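Local coordinates for GGDEF family protein (Vibrio cholerae, PDB 5GZS) that is probably a membrane-bound diguanylate cyclase making the second messenger cyclic di-GMP, here represented by its periplasmic sensory portion, which binds arginine, at residues N269-E272 and T273-M277. Residues are numbered along the deposited sequence; the frame is centred on the assembly and turned at random.
Sequences NGQE and TWESM
Q271 and E272 reach round a type I beta turn, E272 to E275, to meet M277, a selenomethionine in the model. The turn belongs to the loop that joins strand 264-266 to helix 277-282 in the second of two solute-binding-protein-like regions. The amide oxygen of Q271 meets M277 at CG and CE, the carboxylate of E272 at SE and CE. The terminal methyl CE thus touches both polar ends, 3.3 Å from Q271 OE1 and also 3.3 Å from E272 OE2, while SE faces the other carboxylate oxygen, E272 OE1. The glutamine also passes alongside the turn, with its amide carbon CD 3.5 Å from the backbone oxygen O of E275. E272 places CG between its own backbone N and carbonyl carbon (chi1 63°) and then extends, which brings the carboxylate up to the end of M277. Round the turn itself, E275 N donates to E272 O. That bond is modelled very short and well off straight, so its exact length is doubtful. A CA-H...O contact spans the same residues, from E272 CA to E275 O at 3.4 Å. In the second shell both OE1 atoms have a partner: E272 OE1 accepts a hydrogen bond from the backbone N of N232, and Q271 OE1 takes one from K229 NZ. These bonds link the loop to strand 226-230, the neighbour of strand 264-266 in the sheet, and the residues just after it. On the more exposed side, the extended E275 side chain lies alongside Q271, its OE1 3.3 Å from Q271 CA.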
loop_
_atom_site.group_PDB
_atom_site.type_symbol
_atom_site.label_atom_id
_atom_site.label_comp_id
_atom_site.label_asym_id
_atom_site.label_seq_id
_atom_site.Cartn_x
_atom_site.Cartn_y
_atom_site.Cartn_z
ATOM N N ASN A 269 -18.438 33.307 4.388
ATOM C CA ASN A 269 -19.209 34.343 3.663
ATOM C C ASN A 269 -19.809 34.042 2.293
ATOM O O ASN A 269 -20.890 33.495 2.211
ATOM C CB ASN A 269 -18.473 35.681 3.529
ATOM C CG ASN A 269 -17.570 35.979 4.689
ATOM O OD1 ASN A 269 -17.906 35.737 5.832
ATOM N ND2 ASN A 269 -16.424 36.519 4.396
ATOM N N GLY A 270 -19.085 34.368 1.225
ATOM C CA GLY A 270 -19.244 33.856 -0.130
ATOM C C GLY A 270 -17.998 33.567 -0.956
ATOM O O GLY A 270 -17.831 32.498 -1.532
ATOM N N GLN A 271 -17.105 34.534 -1.027
ATOM C CA GLN A 271 -15.736 34.283 -1.431
ATOM C C GLN A 271 -15.661 33.683 -2.852
ATOM O O GLN A 271 -16.452 34.057 -3.693
ATOM C CB GLN A 271 -15.107 33.380 -0.365
ATOM C CG GLN A 271 -15.041 34.064 0.975
ATOM C CD GLN A 271 -13.888 33.617 1.834
ATOM O OE1 GLN A 271 -14.080 32.872 2.772
ATOM N NE2 GLN A 271 -12.697 34.100 1.535
ATOM N N GLU A 272 -14.768 32.736 -3.142
ATOM C CA GLU A 272 -13.474 32.450 -2.508
ATOM C C GLU A 272 -12.521 32.194 -3.665
ATOM O O GLU A 272 -11.364 32.603 -3.637
ATOM C CB GLU A 272 -13.529 31.293 -1.492
ATOM C CG GLU A 272 -13.893 29.918 -2.008
ATOM C CD GLU A 272 -14.043 28.852 -0.927
ATOM O OE1 GLU A 272 -13.025 28.293 -0.489
ATOM O OE2 GLU A 272 -15.176 28.552 -0.533
ATOM N N THR A 273 -13.055 31.569 -4.708
ATOM C CA THR A 273 -12.382 31.329 -5.966
ATOM C C THR A 273 -11.380 32.427 -6.326
ATOM O O THR A 273 -10.401 32.199 -7.040
ATOM C CB THR A 273 -13.439 31.083 -7.060
ATOM O OG1 THR A 273 -13.902 29.737 -6.934
ATOM C CG2 THR A 273 -12.894 31.270 -8.445
ATOM N N TRP A 274 -11.624 33.615 -5.805
ATOM C CA TRP A 274 -10.671 34.694 -5.935
ATOM C C TRP A 274 -10.438 35.369 -4.599
ATOM O O TRP A 274 -9.626 36.259 -4.471
ATOM C CB TRP A 274 -11.044 35.664 -7.083
ATOM C CG TRP A 274 -12.286 36.474 -6.962
ATOM C CD1 TRP A 274 -12.455 37.588 -6.230
ATOM C CD2 TRP A 274 -13.508 36.270 -7.665
ATOM N NE1 TRP A 274 -13.713 38.084 -6.396
ATOM C CE2 TRP A 274 -14.380 37.290 -7.282
ATOM C CE3 TRP A 274 -13.953 35.311 -8.572
ATOM C CZ2 TRP A 274 -15.666 37.378 -7.766
ATOM C CZ3 TRP A 274 -15.211 35.396 -9.047
ATOM C CH2 TRP A 274 -16.063 36.425 -8.652
ATOM N N GLU A 275 -11.130 34.879 -3.586
ATOM C CA GLU A 275 -11.003 35.404 -2.251
ATOM C C GLU A 275 -10.493 34.347 -1.266
ATOM O O GLU A 275 -11.200 33.883 -0.393
ATOM C CB GLU A 275 -12.337 35.980 -1.830
ATOM C CG GLU A 275 -12.870 36.971 -2.828
ATOM C CD GLU A 275 -13.891 37.911 -2.239
ATOM O OE1 GLU A 275 -14.918 37.439 -1.725
ATOM O OE2 GLU A 275 -13.671 39.133 -2.312
ATOM N N SER A 276 -9.228 34.014 -1.388
ATOM C CA SER A 276 -8.667 32.853 -0.697
ATOM C C SER A 276 -8.790 32.883 0.820
ATOM O O SER A 276 -8.673 33.920 1.484
ATOM C CB SER A 276 -7.218 32.652 -1.082
ATOM O OG SER A 276 -6.902 31.292 -0.887
HETATM N N MSE A 277 -9.103 31.708 1.348
HETATM C CA MSE A 277 -9.296 31.536 2.780
HETATM C C MSE A 277 -7.954 31.412 3.446
HETATM O O MSE A 277 -7.806 31.678 4.648
HETATM C CB MSE A 277 -10.154 30.315 3.072
HETATM C CG MSE A 277 -11.602 30.490 2.677
HETATM SE SE MSE A 277 -12.593 28.811 2.555
HETATM C CE MSE A 277 -14.389 29.618 2.508
#